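Local coordinates for protein beta-galactosidase/beta-glucuronidase (Faecalibacterium prausnitzii L2-6, PDB 6MVF) that binds flavin mononucleotide and probably acts as a family 2 glycoside hydrolase, a beta-glucuronidase of the human gut microbiome, at residues A[171-176]-A[268-273]. Sequence-based numbering, arbitrary orientation.
With FMN (flavin mononucleotide), chain G.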
loop_
_atom_site.group_PDB
_atom_site.type_symbol
_atom_site.label_atom_id
_atom_site.label_comp_id
_atom_site.label_asym_id
_atom_site.label_seq_id
_atom_site.Cartn_x
_atom_site.Cartn_y
_atom_site.Cartn_z
ATOM N N ALA A 171 21.189 -4.517 -29.289
ATOM C CA ALA A 171 21.986 -5.407 -28.457
ATOM C C ALA A 171 21.252 -5.598 -27.131
ATOM O O ALA A 171 20.930 -4.619 -26.450
ATOM C CB ALA A 171 23.390 -4.844 -28.237
ATOM N N HIS A 172 20.990 -6.855 -26.776
ATOM C CA HIS A 172 20.134 -7.209 -25.654
ATOM C C HIS A 172 20.360 -8.678 -25.328
ATOM O O HIS A 172 20.733 -9.466 -26.197
ATOM C CB HIS A 172 18.647 -6.960 -25.971
ATOM C CG HIS A 172 18.098 -7.841 -27.056
ATOM N ND1 HIS A 172 18.009 -7.438 -28.373
ATOM C CD2 HIS A 172 17.595 -9.098 -27.016
ATOM C CE1 HIS A 172 17.481 -8.410 -29.096
ATOM N NE2 HIS A 172 17.214 -9.427 -28.294
ATOM N N PHE A 173 20.095 -9.040 -24.073
ATOM C CA PHE A 173 20.165 -10.437 -23.661
ATOM C C PHE A 173 19.128 -11.290 -24.396
ATOM O O PHE A 173 17.984 -10.866 -24.624
ATOM C CB PHE A 173 19.966 -10.562 -22.148
ATOM C CG PHE A 173 21.039 -9.901 -21.322
ATOM C CD1 PHE A 173 22.305 -10.480 -21.209
ATOM C CD2 PHE A 173 20.765 -8.725 -20.613
ATOM C CE1 PHE A 173 23.289 -9.888 -20.449
ATOM C CE2 PHE A 173 21.740 -8.128 -19.829
ATOM C CZ PHE A 173 23.008 -8.706 -19.749
ATOM N N ASP A 174 19.527 -12.532 -24.699
ATOM C CA ASP A 174 18.812 -13.411 -25.620
ATOM C C ASP A 174 17.383 -13.664 -25.162
ATOM O O ASP A 174 17.150 -14.122 -24.038
ATOM C CB ASP A 174 19.574 -14.736 -25.754
ATOM C CG ASP A 174 19.160 -15.555 -26.988
ATOM O OD1 ASP A 174 18.158 -15.214 -27.649
ATOM O OD2 ASP A 174 19.850 -16.548 -27.307
ATOM N N LEU A 175 16.437 -13.384 -26.062
ATOM C CA LEU A 175 15.012 -13.602 -25.861
ATOM C C LEU A 175 14.482 -14.743 -26.716
ATOM O O LEU A 175 13.293 -15.094 -26.612
ATOM C CB LEU A 175 14.242 -12.316 -26.191
ATOM C CG LEU A 175 14.379 -11.173 -25.184
ATOM C CD1 LEU A 175 14.317 -9.779 -25.831
ATOM C CD2 LEU A 175 13.280 -11.336 -24.166
ATOM N N ASP A 176 15.341 -15.335 -27.549
ATOM C CA ASP A 176 14.934 -16.207 -28.648
ATOM C C ASP A 176 15.196 -17.675 -28.397
ATOM O O ASP A 176 14.892 -18.487 -29.266
ATOM C CB ASP A 176 15.651 -15.806 -29.947
ATOM C CG ASP A 176 15.018 -14.615 -30.605
ATOM O OD1 ASP A 176 13.772 -14.617 -30.749
ATOM O OD2 ASP A 176 15.756 -13.671 -30.959
ATOM N N ASP A 268 20.808 -3.227 -21.407
ATOM C CA ASP A 268 19.899 -4.279 -20.989
ATOM C C ASP A 268 20.249 -4.741 -19.575
ATOM O O ASP A 268 21.380 -4.577 -19.102
ATOM C CB ASP A 268 19.920 -5.449 -21.984
ATOM C CG ASP A 268 18.612 -6.214 -21.989
ATOM O OD1 ASP A 268 17.700 -5.835 -21.213
ATOM O OD2 ASP A 268 18.486 -7.180 -22.770
ATOM N N GLU A 269 19.252 -5.322 -18.898
ATOM C CA GLU A 269 19.410 -5.775 -17.517
ATOM C C GLU A 269 18.444 -6.917 -17.247
ATOM O O GLU A 269 17.234 -6.758 -17.434
ATOM C CB GLU A 269 19.169 -4.621 -16.541
ATOM C CG GLU A 269 19.169 -4.974 -15.052
ATOM C CD GLU A 269 18.833 -3.746 -14.174
ATOM O OE1 GLU A 269 19.787 -3.050 -13.714
ATOM O OE2 GLU A 269 17.607 -3.473 -13.977
ATOM N N ILE A 270 18.980 -8.061 -16.816
ATOM C CA ILE A 270 18.184 -9.201 -16.394
ATOM C C ILE A 270 18.706 -9.690 -15.049
ATOM O O ILE A 270 19.823 -9.372 -14.632
ATOM C CB ILE A 270 18.196 -10.347 -17.419
ATOM C CG1 ILE A 270 19.621 -10.864 -17.603
ATOM C CG2 ILE A 270 17.580 -9.896 -18.731
ATOM C CD1 ILE A 270 19.719 -11.997 -18.591
ATOM N N TYR A 271 17.881 -10.474 -14.361
ATOM C CA TYR A 271 18.259 -10.912 -13.032
ATOM C C TYR A 271 17.591 -12.241 -12.701
ATOM O O TYR A 271 16.694 -12.713 -13.403
ATOM C CB TYR A 271 17.934 -9.839 -11.983
ATOM C CG TYR A 271 16.478 -9.478 -11.872
ATOM C CD1 TYR A 271 15.974 -8.345 -12.507
ATOM C CD2 TYR A 271 15.600 -10.265 -11.117
ATOM C CE1 TYR A 271 14.630 -8.005 -12.401
ATOM C CE2 TYR A 271 14.250 -9.939 -11.004
ATOM C CZ TYR A 271 13.772 -8.806 -11.646
ATOM O OH TYR A 271 12.434 -8.480 -11.532
ATOM N N ALA A 272 18.050 -12.840 -11.605
ATOM C CA ALA A 272 17.645 -14.184 -11.236
ATOM C C ALA A 272 17.839 -14.377 -9.737
ATOM O O ALA A 272 18.904 -14.060 -9.196
ATOM C CB ALA A 272 18.453 -15.228 -12.018
ATOM N N ASN A 273 16.814 -14.905 -9.079
ATOM C CA ASN A 273 16.916 -15.337 -7.696
ATOM C C ASN A 273 17.399 -16.783 -7.665
ATOM O O ASN A 273 16.889 -17.638 -8.406
ATOM C CB ASN A 273 15.571 -15.185 -6.993
ATOM C CG ASN A 273 15.104 -13.736 -6.957
ATOM O OD1 ASN A 273 15.893 -12.812 -7.165
ATOM N ND2 ASN A 273 13.829 -13.530 -6.670
HETATM N N1 FMN G . 21.979 -20.517 -25.740
HETATM C C2 FMN G . 21.524 -19.336 -26.164
HETATM O O2 FMN G . 21.860 -18.874 -27.256
HETATM N N3 FMN G . 20.682 -18.604 -25.467
HETATM C C4 FMN G . 20.238 -18.957 -24.301
HETATM O O4 FMN G . 19.457 -18.272 -23.661
HETATM C C4A FMN G . 20.695 -20.198 -23.777
HETATM N N5 FMN G . 20.239 -20.562 -22.613
HETATM C C5A FMN G . 20.617 -21.700 -22.067
HETATM C C6 FMN G . 20.122 -22.046 -20.837
HETATM C C7 FMN G . 20.501 -23.203 -20.255
HETATM C C7M FMN G . 19.958 -23.570 -18.929
HETATM C C8 FMN G . 21.421 -24.090 -20.955
HETATM C C8M FMN G . 21.829 -25.376 -20.329
HETATM C C9 FMN G . 21.918 -23.735 -22.190
HETATM C C9A FMN G . 21.555 -22.561 -22.776
HETATM N N10 FMN G . 22.028 -22.215 -24.033
HETATM C C10 FMN G . 21.608 -20.998 -24.566
HETATM C "C1'" FMN G . 22.988 -23.125 -24.642
HETATM C "C2'" FMN G . 22.703 -23.889 -25.913
HETATM O "O2'" FMN G . 22.081 -25.046 -25.416
HETATM C "C3'" FMN G . 23.955 -24.368 -26.614
HETATM O "O3'" FMN G . 25.060 -23.608 -26.175
HETATM C "C4'" FMN G . 23.939 -24.204 -28.117
HETATM O "O4'" FMN G . 23.384 -22.922 -28.369
HETATM C "C5'" FMN G . 23.190 -25.305 -28.868
HETATM O "O5'" FMN G . 21.861 -24.918 -29.168
HETATM P P FMN G . 20.726 -25.926 -29.623
HETATM O O1P FMN G . 19.901 -25.076 -30.505
HETATM O O2P FMN G . 21.454 -27.055 -30.291
HETATM O O3P FMN G . 19.986 -26.425 -28.429
#
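Phe173 packs on Asp268 and Ile270 between the two sheets of a beta-sandwich, the immunoglobulin-like domain of family 2 glycoside hydrolases. The short strand 172-173 pairs with strand 195-204 of one sheet; strand 265-274 edges the other. The CB of Phe173 lies 3.8 Å from CD1 of Ile270. With CG anti to its carbonyl carbon (chi1 -64°), the ring reaches toward strand 265-274, to Asp268 and Ile270. Phe173 CG is 3.7 Å from the same Ile270 CD1, which sits over one ring face, toward the rim, in a CH-pi contact. Phe173 CD2 meets the carboxylate of Asp268 and both CG1 and CG2 of Ile270. Farther out, Phe173 CE2 lies 3.6 Å from the backbone O of Asp268, and Glu269 N is at the ring edge. The one direct hydrogen bond between the segments runs from Phe173 N to Asp268 OD2, 2.8 Å, on the anti side of the carboxylate. Asp268 OD2 also pairs with Arg25 in a salt bridge, while OD1 accepts from Glu269 N. Replacing Asp268 with an alanine would probably leave Phe173 N without this acceptor and Arg25 without this counter-charge. Beyond Phe173 the chain turns to the flavin. Asp174 OD1 accepts from Asp176 N in an Asx turn, and Asp174 OD2 accepts from N3 of FMN at 2.9 Å.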